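Acyl-CoA dehydrogenase (Thermus thermophilus, PDB 2Z1Q) probably catalyses the FAD-dependent alpha,beta-dehydrogenation of saturated acyl-CoA thioesters, passing the electrons on to an acceptor. Local coordinates at residues Val22-Asp27 and Ala499-Gly504; Pro89-Thr94 and Ala319-Val324; Arg312-Glu317 and Glu493-Arg498; Gly503-Val508 and Arg561-Ala566. One frame throughout, in Å; residues are numbered along the deposited sequence.

Interaction 1 of 4, residues Val22-Asp27 and Ala499-Gly504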
loop_
_atom_site.group_PDB
_atom_site.type_symbol
_atom_site.label_atom_id
_atom_site.label_comp_id
_atom_site.label_asym_id
_atom_site.label_seq_id
_atom_site.Cartn_x
_atom_site.Cartn_y
_atom_site.Cartn_z
ATOM N N VAL B 22 24.712 10.589 -19.216
ATOM C CA VAL B 22 23.446 10.763 -18.524
ATOM C C VAL B 22 23.554 11.937 -17.560
ATOM O O VAL B 22 24.566 12.107 -16.888
ATOM C CB VAL B 22 23.041 9.492 -17.723
ATOM C CG1 VAL B 22 22.770 8.339 -18.668
ATOM C CG2 VAL B 22 24.127 9.123 -16.735
ATOM N N TYR B 23 22.504 12.747 -17.502
ATOM C CA TYR B 23 22.471 13.892 -16.602
ATOM C C TYR B 23 22.129 13.350 -15.217
ATOM O O TYR B 23 21.099 12.705 -15.036
ATOM C CB TYR B 23 21.416 14.910 -17.078
ATOM C CG TYR B 23 21.416 16.225 -16.315
ATOM C CD1 TYR B 23 20.516 16.454 -15.274
ATOM C CD2 TYR B 23 22.348 17.225 -16.611
ATOM C CE1 TYR B 23 20.549 17.648 -14.537
ATOM C CE2 TYR B 23 22.389 18.418 -15.885
ATOM C CZ TYR B 23 21.491 18.623 -14.847
ATOM O OH TYR B 23 21.555 19.784 -14.109
ATOM N N THR B 24 23.007 13.582 -14.248
ATOM C CA THR B 24 22.791 13.102 -12.882
ATOM C C THR B 24 22.595 14.269 -11.920
ATOM O O THR B 24 22.859 15.420 -12.263
ATOM C CB THR B 24 23.992 12.290 -12.358
ATOM O OG1 THR B 24 25.129 13.156 -12.235
ATOM C CG2 THR B 24 24.318 11.140 -13.298
ATOM N N PRO B 25 22.127 13.978 -10.696
ATOM C CA PRO B 25 21.899 15.009 -9.678
ATOM C C PRO B 25 23.187 15.771 -9.345
ATOM O O PRO B 25 23.156 16.980 -9.122
ATOM C CB PRO B 25 21.360 14.209 -8.491
ATOM C CG PRO B 25 20.654 13.057 -9.164
ATOM C CD PRO B 25 21.634 12.666 -10.239
ATOM N N GLU B 26 24.321 15.075 -9.318
ATOM C CA GLU B 26 25.583 15.746 -9.025
ATOM C C GLU B 26 26.063 16.584 -10.212
ATOM O O GLU B 26 27.141 17.176 -10.167
ATOM C CB GLU B 26 26.663 14.738 -8.599
ATOM C CG GLU B 26 26.550 13.370 -9.233
ATOM C CD GLU B 26 25.440 12.510 -8.639
ATOM O OE1 GLU B 26 24.958 11.618 -9.363
ATOM O OE2 GLU B 26 25.059 12.706 -7.458
ATOM N N ASP B 27 25.257 16.643 -11.271
ATOM C CA ASP B 27 25.604 17.453 -12.439
ATOM C C ASP B 27 24.841 18.776 -12.388
ATOM O O ASP B 27 24.842 19.532 -13.354
ATOM C CB ASP B 27 25.242 16.735 -13.737
ATOM C CG ASP B 27 26.213 15.638 -14.096
ATOM O OD1 ASP B 27 25.759 14.623 -14.656
ATOM O OD2 ASP B 27 27.427 15.791 -13.839
ATOM N N ALA B 499 26.066 5.243 -11.017
ATOM C CA ALA B 499 26.895 4.657 -9.973
ATOM C C ALA B 499 28.380 4.620 -10.376
ATOM O O ALA B 499 29.263 4.724 -9.523
ATOM C CB ALA B 499 26.411 3.250 -9.644
ATOM N N ARG B 500 28.626 4.466 -11.678
ATOM C CA ARG B 500 29.983 4.413 -12.230
ATOM C C ARG B 500 30.702 5.751 -12.076
ATOM O O ARG B 500 31.897 5.795 -11.779
ATOM C CB ARG B 500 29.930 4.016 -13.715
ATOM C CG ARG B 500 29.478 2.577 -13.956
ATOM C CD ARG B 500 30.493 1.582 -13.406
ATOM N NE ARG B 500 29.880 0.359 -12.890
ATOM C CZ ARG B 500 29.231 -0.536 -13.628
ATOM N NH1 ARG B 500 28.710 -1.613 -13.053
ATOM N NH2 ARG B 500 29.106 -0.363 -14.936
ATOM N N ARG B 501 29.965 6.836 -12.282
ATOM C CA ARG B 501 30.527 8.172 -12.148
ATOM C C ARG B 501 30.567 8.568 -10.687
ATOM O O ARG B 501 31.579 9.042 -10.182
ATOM C CB ARG B 501 29.663 9.165 -12.897
ATOM C CG ARG B 501 29.522 8.843 -14.354
ATOM C CD ARG B 501 28.535 9.783 -14.954
ATOM N NE ARG B 501 28.899 11.156 -14.643
ATOM C CZ ARG B 501 28.109 12.200 -14.858
ATOM N NH1 ARG B 501 28.524 13.420 -14.547
ATOM N NH2 ARG B 501 26.902 12.022 -15.378
ATOM N N LEU B 502 29.443 8.361 -10.012
ATOM C CA LEU B 502 29.293 8.710 -8.606
ATOM C C LEU B 502 30.200 7.900 -7.687
ATOM O O LEU B 502 30.947 8.456 -6.888
ATOM C CB LEU B 502 27.841 8.504 -8.191
ATOM C CG LEU B 502 27.244 9.453 -7.156
ATOM C CD1 LEU B 502 25.779 9.089 -6.966
ATOM C CD2 LEU B 502 27.999 9.374 -5.837
ATOM N N GLY B 503 30.113 6.580 -7.802
ATOM C CA GLY B 503 30.920 5.707 -6.971
ATOM C C GLY B 503 30.419 5.644 -5.540
ATOM O O GLY B 503 29.391 6.230 -5.189
ATOM N N GLY B 504 31.152 4.921 -4.703
ATOM C CA GLY B 504 30.773 4.798 -3.309
ATOM C C GLY B 504 29.618 3.848 -3.083
ATOM O O GLY B 504 29.630 2.707 -3.554
#
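An end-on, two-pronged salt bridge ties the loop leading into helix 30-54 to the last turn of helix 476-502, at a partly exposed place well away from the centre of the chain. R501 and D27 meet tip to tip. NH1 of R501 donates to OD2 of D27 at 2.7 Å, while NH2 of R501 donates to OD1 of D27 at 2.9 Å. Both oxygens offer syn lone pairs, and the carboxylate and guanidinium planes are only 23° apart, so the two flat groups almost share a plane. A bend in the arginine (chi3 52°) carries the guanidinium to this position. OD1 of D27 is gripped a second time, for its anti lone pair takes the backbone N-H of T24 at 3.0 Å in a fairly straight bond (162°). The carboxylate is thus held by its own turn, which the bond from D27 N to T24 O (2.9 Å) also braces. T24 adds a methyl, its CG2 lying 3.4 Å from NH2 of R501. Beside this, E26 crosses L502 at about a right angle, with OE1 of E26 3.6 Å from CD1 of L502; the charge of E26 itself goes to R498. On the flanks, V22 packs on L497 and on R322 of helix 300-331, P25 rests on R498 and E317, and A499 points away from the loop and packs against helix 505-528.

Interaction 2 of 4, residues Pro89-Thr94 and Ala319-Val324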
loop_
_atom_site.group_PDB
_atom_site.type_symbol
_atom_site.label_atom_id
_atom_site.label_comp_id
_atom_site.label_asym_id
_atom_site.label_seq_id
_atom_site.Cartn_x
_atom_site.Cartn_y
_atom_site.Cartn_z
ATOM N N PRO B 89 15.673 26.254 -17.722
ATOM C CA PRO B 89 15.711 24.842 -18.127
ATOM C C PRO B 89 14.786 23.958 -17.282
ATOM O O PRO B 89 14.680 24.134 -16.063
ATOM C CB PRO B 89 17.179 24.474 -17.951
ATOM C CG PRO B 89 17.884 25.762 -18.284
ATOM C CD PRO B 89 17.034 26.810 -17.588
ATOM N N LYS B 90 14.125 23.006 -17.935
ATOM C CA LYS B 90 13.201 22.109 -17.256
ATOM C C LYS B 90 13.792 21.484 -15.998
ATOM O O LYS B 90 13.067 21.161 -15.054
ATOM C CB LYS B 90 12.717 21.043 -18.236
ATOM C CG LYS B 90 12.069 21.665 -19.461
ATOM C CD LYS B 90 11.029 22.716 -19.039
ATOM C CE LYS B 90 10.621 23.616 -20.194
ATOM N NZ LYS B 90 9.795 24.778 -19.734
ATOM N N VAL B 91 15.112 21.338 -15.964
ATOM C CA VAL B 91 15.735 20.762 -14.785
ATOM C C VAL B 91 15.391 21.558 -13.526
ATOM O O VAL B 91 15.131 20.974 -12.478
ATOM C CB VAL B 91 17.269 20.688 -14.921
ATOM C CG1 VAL B 91 17.857 22.071 -15.189
ATOM C CG2 VAL B 91 17.850 20.099 -13.651
ATOM N N ILE B 92 15.385 22.887 -13.637
ATOM C CA ILE B 92 15.078 23.773 -12.506
ATOM C C ILE B 92 13.645 23.589 -11.982
ATOM O O ILE B 92 13.436 23.403 -10.781
ATOM C CB ILE B 92 15.290 25.261 -12.897
ATOM C CG1 ILE B 92 16.771 25.518 -13.189
ATOM C CG2 ILE B 92 14.810 26.174 -11.784
ATOM C CD1 ILE B 92 17.072 26.957 -13.558
ATOM N N SER B 93 12.660 23.642 -12.874
ATOM C CA SER B 93 11.280 23.454 -12.438
ATOM C C SER B 93 11.095 22.042 -11.876
ATOM O O SER B 93 10.226 21.806 -11.034
ATOM C CB SER B 93 10.310 23.699 -13.602
ATOM O OG SER B 93 10.704 22.996 -14.763
ATOM N N THR B 94 11.931 21.107 -12.323
ATOM C CA THR B 94 11.845 19.731 -11.847
ATOM C C THR B 94 12.393 19.580 -10.432
ATOM O O THR B 94 11.798 18.875 -9.609
ATOM C CB THR B 94 12.581 18.753 -12.791
ATOM O OG1 THR B 94 11.994 18.814 -14.095
ATOM C CG2 THR B 94 12.471 17.332 -12.268
ATOM N N ALA B 319 16.632 7.870 -12.823
ATOM C CA ALA B 319 15.828 7.843 -14.037
ATOM C C ALA B 319 15.149 9.195 -14.310
ATOM O O ALA B 319 15.080 9.635 -15.458
ATOM C CB ALA B 319 14.789 6.735 -13.953
ATOM N N VAL B 320 14.661 9.857 -13.262
ATOM C CA VAL B 320 13.981 11.144 -13.419
ATOM C C VAL B 320 14.852 12.263 -14.006
ATOM O O VAL B 320 14.480 12.899 -14.995
ATOM C CB VAL B 320 13.422 11.663 -12.074
ATOM C CG1 VAL B 320 12.912 13.086 -12.248
ATOM C CG2 VAL B 320 12.292 10.776 -11.591
ATOM N N TYR B 321 15.998 12.511 -13.386
ATOM C CA TYR B 321 16.867 13.574 -13.852
ATOM C C TYR B 321 17.614 13.233 -15.119
ATOM O O TYR B 321 18.084 14.122 -15.818
ATOM C CB TYR B 321 17.810 13.996 -12.736
ATOM C CG TYR B 321 17.084 14.815 -11.699
ATOM C CD1 TYR B 321 16.649 16.110 -11.984
ATOM C CD2 TYR B 321 16.762 14.267 -10.461
ATOM C CE1 TYR B 321 15.906 16.840 -11.062
ATOM C CE2 TYR B 321 16.015 14.985 -9.536
ATOM C CZ TYR B 321 15.591 16.263 -9.838
ATOM O OH TYR B 321 14.839 16.937 -8.908
ATOM N N ARG B 322 17.707 11.949 -15.429
ATOM C CA ARG B 322 18.364 11.566 -16.659
ATOM C C ARG B 322 17.355 11.944 -17.747
ATOM O O ARG B 322 17.726 12.471 -18.797
ATOM C CB ARG B 322 18.654 10.059 -16.661
ATOM C CG ARG B 322 19.114 9.518 -18.007
ATOM C CD ARG B 322 19.225 7.993 -18.012
ATOM N NE ARG B 322 19.164 7.493 -19.385
ATOM C CZ ARG B 322 19.107 6.210 -19.738
ATOM N NH1 ARG B 322 19.051 5.892 -21.024
ATOM N NH2 ARG B 322 19.097 5.248 -18.822
ATOM N N THR B 323 16.077 11.687 -17.471
ATOM C CA THR B 323 15.007 12.010 -18.414
ATOM C C THR B 323 14.957 13.511 -18.695
ATOM O O THR B 323 14.911 13.924 -19.846
ATOM C CB THR B 323 13.611 11.594 -17.881
ATOM O OG1 THR B 323 13.550 10.171 -17.717
ATOM C CG2 THR B 323 12.523 12.042 -18.855
ATOM N N VAL B 324 14.954 14.318 -17.637
ATOM C CA VAL B 324 14.891 15.779 -17.766
ATOM C C VAL B 324 16.155 16.314 -18.437
ATOM O O VAL B 324 16.104 17.273 -19.207
ATOM C CB VAL B 324 14.700 16.465 -16.377
ATOM C CG1 VAL B 324 14.525 17.970 -16.544
ATOM C CG2 VAL B 324 13.473 15.893 -15.691
#
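V324 holds CG1 anti to its backbone N (chi1 -175°), and T94 does the same with CG2 because its chi1 of -60° leaves OG1 beside the N. These settings bring the two branched side chains tip to tip between helix 90-99 and helix 300-331. CG2 of V324 lies 3.6 Å from OG1 of T94, while CG1 of V324 reaches past it to the opening turn of helix 90-99, settling 3.5 Å from N of V91. The methyl of T94 slides alongside Y321, its CG2 3.7 Å from CE1 of that ring. OG1 of T94 is turned back to its own helix, donating to O of K90 at 2.8 Å from well above the carbonyl plane; the same oxygen accepts N of T94 at 3.0 Å, so a polar group amid apolar neighbours is satisfied internally. An alanine here would remove both OG1 and CG2 of T94 and would probably loosen the packing against Y321 and V324, while costing O of K90 one of its donors. Around this layer, E98 binds the hydroxyl of Y321, F28 meets its ring edge-to-face, and D328 takes up the amide N-H of V91. The segment axes approach to 10.1 Å and run roughly antiparallel, at 150°. Such buried helix-on-helix packing is how the N-terminal helical domain rests against the C-terminal helical bundle in the acyl-CoA dehydrogenase fold.

Interaction 3 of 4, residues Arg312-Glu317 and Glu493-Arg498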
loop_
_atom_site.group_PDB
_atom_site.type_symbol
_atom_site.label_atom_id
_atom_site.label_comp_id
_atom_site.label_asym_id
_atom_site.label_seq_id
_atom_site.Cartn_x
_atom_site.Cartn_y
_atom_site.Cartn_z
ATOM N N ARG B 312 15.468 1.898 -4.008
ATOM C CA ARG B 312 14.440 2.303 -4.963
ATOM C C ARG B 312 14.447 3.812 -5.200
ATOM O O ARG B 312 14.248 4.273 -6.317
ATOM C CB ARG B 312 13.077 1.813 -4.498
ATOM C CG ARG B 312 13.058 0.313 -4.219
ATOM C CD ARG B 312 11.657 -0.249 -4.267
ATOM N NE ARG B 312 11.557 -1.546 -3.600
ATOM C CZ ARG B 312 10.457 -2.295 -3.587
ATOM N NH1 ARG B 312 10.448 -3.460 -2.955
ATOM N NH2 ARG B 312 9.364 -1.876 -4.222
ATOM N N ILE B 313 14.697 4.586 -4.158
ATOM C CA ILE B 313 14.749 6.028 -4.330
ATOM C C ILE B 313 15.896 6.409 -5.281
ATOM O O ILE B 313 15.724 7.258 -6.156
ATOM C CB ILE B 313 14.946 6.729 -2.972
ATOM C CG1 ILE B 313 13.708 6.515 -2.094
ATOM C CG2 ILE B 313 15.216 8.195 -3.185
ATOM C CD1 ILE B 313 13.940 6.914 -0.654
ATOM N N TYR B 314 17.055 5.775 -5.121
ATOM C CA TYR B 314 18.193 6.069 -5.987
ATOM C C TYR B 314 17.866 5.777 -7.448
ATOM O O TYR B 314 18.150 6.584 -8.338
ATOM C CB TYR B 314 19.417 5.247 -5.556
ATOM C CG TYR B 314 20.582 5.370 -6.505
ATOM C CD1 TYR B 314 21.341 6.530 -6.556
ATOM C CD2 TYR B 314 20.903 4.328 -7.385
ATOM C CE1 TYR B 314 22.394 6.669 -7.456
ATOM C CE2 TYR B 314 21.951 4.452 -8.287
ATOM C CZ TYR B 314 22.692 5.631 -8.317
ATOM O OH TYR B 314 23.725 5.812 -9.201
ATOM N N ALA B 315 17.253 4.627 -7.698
ATOM C CA ALA B 315 16.882 4.264 -9.054
ATOM C C ALA B 315 15.922 5.300 -9.657
ATOM O O ALA B 315 16.177 5.814 -10.745
ATOM C CB ALA B 315 16.246 2.870 -9.075
ATOM N N ALA B 316 14.832 5.613 -8.956
ATOM C CA ALA B 316 13.855 6.584 -9.472
ATOM C C ALA B 316 14.502 7.953 -9.694
ATOM O O ALA B 316 14.284 8.601 -10.713
ATOM C CB ALA B 316 12.677 6.723 -8.505
ATOM N N GLU B 317 15.289 8.383 -8.717
ATOM C CA GLU B 317 15.961 9.670 -8.806
ATOM C C GLU B 317 16.859 9.718 -10.038
ATOM O O GLU B 317 16.902 10.727 -10.737
ATOM C CB GLU B 317 16.828 9.922 -7.563
ATOM C CG GLU B 317 17.431 11.328 -7.554
ATOM C CD GLU B 317 18.586 11.481 -6.570
ATOM O OE1 GLU B 317 18.824 12.622 -6.127
ATOM O OE2 GLU B 317 19.256 10.471 -6.241
ATOM N N GLU B 493 19.447 0.836 -15.687
ATOM C CA GLU B 493 20.505 1.400 -16.502
ATOM C C GLU B 493 20.863 2.790 -16.008
ATOM O O GLU B 493 22.029 3.087 -15.756
ATOM C CB GLU B 493 20.066 1.457 -17.965
ATOM C CG GLU B 493 21.044 2.196 -18.862
ATOM C CD GLU B 493 20.678 2.096 -20.329
ATOM O OE1 GLU B 493 21.215 1.202 -21.016
ATOM O OE2 GLU B 493 19.842 2.899 -20.791
ATOM N N SER B 494 19.852 3.639 -15.861
ATOM C CA SER B 494 20.091 4.991 -15.401
ATOM C C SER B 494 20.731 4.960 -14.011
ATOM O O SER B 494 21.514 5.842 -13.662
ATOM C CB SER B 494 18.780 5.786 -15.404
ATOM O OG SER B 494 17.929 5.394 -14.343
ATOM N N ALA B 495 20.428 3.933 -13.222
ATOM C CA ALA B 495 21.006 3.828 -11.885
ATOM C C ALA B 495 22.460 3.334 -11.935
ATOM O O ALA B 495 23.300 3.777 -11.146
ATOM C CB ALA B 495 20.190 2.888 -11.038
ATOM N N LEU B 496 22.735 2.413 -12.859
ATOM C CA LEU B 496 24.073 1.838 -13.005
ATOM C C LEU B 496 25.076 2.816 -13.598
ATOM O O LEU B 496 26.183 2.962 -13.088
ATOM C CB LEU B 496 24.009 0.572 -13.867
ATOM C CG LEU B 496 24.109 -0.770 -13.129
ATOM C CD1 LEU B 496 23.461 -1.869 -13.956
ATOM C CD2 LEU B 496 25.575 -1.094 -12.844
ATOM N N LEU B 497 24.685 3.483 -14.677
ATOM C CA LEU B 497 25.573 4.445 -15.316
ATOM C C LEU B 497 25.950 5.567 -14.363
ATOM O O LEU B 497 27.058 6.090 -14.427
ATOM C CB LEU B 497 24.916 5.024 -16.569
ATOM C CG LEU B 497 24.645 4.019 -17.690
ATOM C CD1 LEU B 497 23.998 4.716 -18.869
ATOM C CD2 LEU B 497 25.947 3.367 -18.115
ATOM N N ARG B 498 25.035 5.942 -13.474
ATOM C CA ARG B 498 25.323 7.010 -12.523
ATOM C C ARG B 498 26.257 6.494 -11.428
ATOM O O ARG B 498 27.143 7.217 -10.971
ATOM C CB ARG B 498 24.026 7.557 -11.907
ATOM C CG ARG B 498 24.221 8.560 -10.753
ATOM C CD ARG B 498 22.886 8.992 -10.140
ATOM N NE ARG B 498 23.056 9.829 -8.948
ATOM C CZ ARG B 498 22.065 10.205 -8.139
ATOM N NH1 ARG B 498 22.331 10.970 -7.084
ATOM N NH2 ARG B 498 20.812 9.819 -8.374
HETATM O O HOH W 1 21.418 12.774 -5.067
#
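S494 comes first along helix 476-502, skirting the backbone of A315 while its hydroxyl bonds back to O of A491. A495 then marks the point where the helices come together: its CA is 5.0 Å from CA of A315, and its CB lies 3.6 Å from CE2 of Y314. The carbonyl of A495 is also used, for OH of Y314 donates to O of A495 at 2.8 Å, in the carbonyl plane and on a lone pair. One turn later R498, extended from CG to NE with CG anti to its backbone N, reaches past the phenol. CE1 of Y314 stands 3.3 Å above one face of the guanidinium of R498, offset toward the rim. From there NH2 of R498 binds OE2 of E317 at 2.7 Å, approaching from above the carboxylate plane, while NH1 of R498 makes a weak bond to the same oxygen and shares a water with OE1 of E317. NE of R498 pairs with E26, so two carboxylates probably stabilise the buried charge. A leucine here would probably break this network, leaving E317 to lean on its other partners, K276 and Y573. The segment axes approach to 8.3 Å at 94°, a nearly perpendicular helix crossing made close by small alanines, A495 lying against the backbone of A315, which joins the C-terminal helical bundle to the further helices that follow it in the chain.

Interaction 4 of 4, residues Gly503-Val508 and Arg561-Ala566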
loop_
_atom_site.group_PDB
_atom_site.type_symbol
_atom_site.label_atom_id
_atom_site.label_comp_id
_atom_site.label_asym_id
_atom_site.label_seq_id
_atom_site.Cartn_x
_atom_site.Cartn_y
_atom_site.Cartn_z
ATOM N N GLY B 503 30.113 6.580 -7.802
ATOM C CA GLY B 503 30.920 5.707 -6.971
ATOM C C GLY B 503 30.419 5.644 -5.540
ATOM O O GLY B 503 29.391 6.230 -5.189
ATOM N N GLY B 504 31.152 4.921 -4.703
ATOM C CA GLY B 504 30.773 4.798 -3.309
ATOM C C GLY B 504 29.618 3.848 -3.083
ATOM O O GLY B 504 29.630 2.707 -3.554
ATOM N N LEU B 505 28.608 4.316 -2.359
ATOM C CA LEU B 505 27.445 3.493 -2.061
ATOM C C LEU B 505 26.604 3.308 -3.319
ATOM O O LEU B 505 25.872 2.319 -3.448
ATOM C CB LEU B 505 26.616 4.145 -0.954
ATOM C CG LEU B 505 25.865 3.263 0.056
ATOM C CD1 LEU B 505 24.895 2.355 -0.658
ATOM C CD2 LEU B 505 26.854 2.439 0.857
ATOM N N ALA B 506 26.718 4.244 -4.257
ATOM C CA ALA B 506 25.950 4.177 -5.498
ATOM C C ALA B 506 25.918 2.770 -6.123
ATOM O O ALA B 506 24.842 2.246 -6.407
ATOM C CB ALA B 506 26.475 5.192 -6.510
ATOM N N PRO B 507 27.090 2.142 -6.342
ATOM C CA PRO B 507 27.106 0.800 -6.935
ATOM C C PRO B 507 26.252 -0.207 -6.164
ATOM O O PRO B 507 25.549 -1.032 -6.754
ATOM C CB PRO B 507 28.590 0.423 -6.908
ATOM C CG PRO B 507 29.268 1.739 -7.065
ATOM C CD PRO B 507 28.466 2.648 -6.161
ATOM N N VAL B 508 26.327 -0.141 -4.841
ATOM C CA VAL B 508 25.570 -1.039 -3.984
ATOM C C VAL B 508 24.063 -0.869 -4.202
ATOM O O VAL B 508 23.327 -1.851 -4.294
ATOM C CB VAL B 508 25.902 -0.770 -2.499
ATOM C CG1 VAL B 508 25.091 -1.686 -1.591
ATOM C CG2 VAL B 508 27.402 -0.963 -2.260
ATOM N N ARG B 561 21.923 -4.392 4.140
ATOM C CA ARG B 561 22.436 -3.989 5.447
ATOM C C ARG B 561 23.461 -2.871 5.314
ATOM O O ARG B 561 23.517 -1.967 6.149
ATOM C CB ARG B 561 23.058 -5.165 6.188
ATOM C CG ARG B 561 22.038 -6.133 6.756
ATOM C CD ARG B 561 22.678 -7.008 7.811
ATOM N NE ARG B 561 21.710 -7.895 8.445
ATOM C CZ ARG B 561 21.950 -8.568 9.564
ATOM N NH1 ARG B 561 23.126 -8.449 10.164
ATOM N NH2 ARG B 561 21.021 -9.361 10.082
ATOM N N GLN B 562 24.260 -2.935 4.253
ATOM C CA GLN B 562 25.284 -1.927 3.989
ATOM C C GLN B 562 24.628 -0.562 3.715
ATOM O O GLN B 562 25.096 0.470 4.200
ATOM C CB GLN B 562 26.150 -2.369 2.798
ATOM C CG GLN B 562 27.255 -1.394 2.424
ATOM C CD GLN B 562 28.165 -1.909 1.301
ATOM O OE1 GLN B 562 29.008 -1.171 0.795
ATOM N NE2 GLN B 562 27.995 -3.171 0.915
ATOM N N ALA B 563 23.544 -0.578 2.940
ATOM C CA ALA B 563 22.794 0.635 2.603
ATOM C C ALA B 563 22.119 1.186 3.867
ATOM O O ALA B 563 22.143 2.391 4.125
ATOM C CB ALA B 563 21.742 0.312 1.537
ATOM N N ALA B 564 21.527 0.281 4.642
ATOM C CA ALA B 564 20.863 0.626 5.899
ATOM C C ALA B 564 21.827 1.410 6.777
ATOM O O ALA B 564 21.538 2.538 7.174
ATOM C CB ALA B 564 20.413 -0.652 6.625
ATOM N N GLU B 565 22.975 0.805 7.073
ATOM C CA GLU B 565 23.987 1.458 7.898
ATOM C C GLU B 565 24.229 2.882 7.404
ATOM O O GLU B 565 24.285 3.824 8.202
ATOM C CB GLU B 565 25.296 0.660 7.874
ATOM C CG GLU B 565 25.230 -0.705 8.583
ATOM C CD GLU B 565 24.826 -0.587 10.050
ATOM O OE1 GLU B 565 24.911 0.533 10.604
ATOM O OE2 GLU B 565 24.435 -1.612 10.653
ATOM N N ALA B 566 24.349 3.041 6.089
ATOM C CA ALA B 566 24.573 4.358 5.500
ATOM C C ALA B 566 23.364 5.273 5.730
ATOM O O ALA B 566 23.516 6.478 5.939
ATOM C CB ALA B 566 24.844 4.226 4.009
#
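L505 does most of the apolar work, pointing into the surface that Q562, A563 and A566 present on helix 556-570. Its two methyls divide the task. CD2 of L505 lies 4.1 Å from CB of A566 and 4.2 Å from CG of Q562, past which the leucine slides in the opposite direction; CD1 of L505 faces the backbone of A563, 4.2 Å from its CA. One turn on, V508 crosses Q562 obliquely. With chi1 at 179°, its CG1 is anti to the backbone N, and CG2 is the methyl that touches the amide group, 3.5 Å from OE1 of Q562. The glutamine is fully extended, CG anti to its backbone N, and so lays its methylene chain beside L505 and its amide beside V508. All of this is van der Waals contact at ordinary separations, and small alanines let the leucine approach the helix backbone. Behind the first shell, the chain leaves helix 476-502 at G503, and G503 and G504, both with positive phi, lead into helix 505-528. A506 and P507 pack on A499 of helix 476-502, and A506 also touches Y314. On the far helix, E565 bonds to Q303, and R561 forms a salt bridge with E477 of the second subunit. Two consecutive helices joined by a short glycine turn are the arrangement here, the second packing through L505 and V508 on the alanines and the extended glutamine of helix 556-570, near the chain's C-terminal end and the dimer partner.

Burial and chemistry separate the four contacts. Interactions 2 and 3 are buried and share helix 300-331, but the former is mostly apolar packing between two helical domains whereas the latter combines alanine contact with an internal charge network. Interactions 1 and 4 are only partly buried and meet at G503 and G504: on one side of that turn a salt bridge clasps the N-terminal loop, on the other aliphatic groups pack on a late helix. Helix 476-502 serves both interactions 1 and 3, and the E26-R498 salt bridge joins them directly. Interactions 2 and 3 are likewise linked, by R322 and E493. Interactions 2 and 4 stay about 12 Å apart at their nearest atoms.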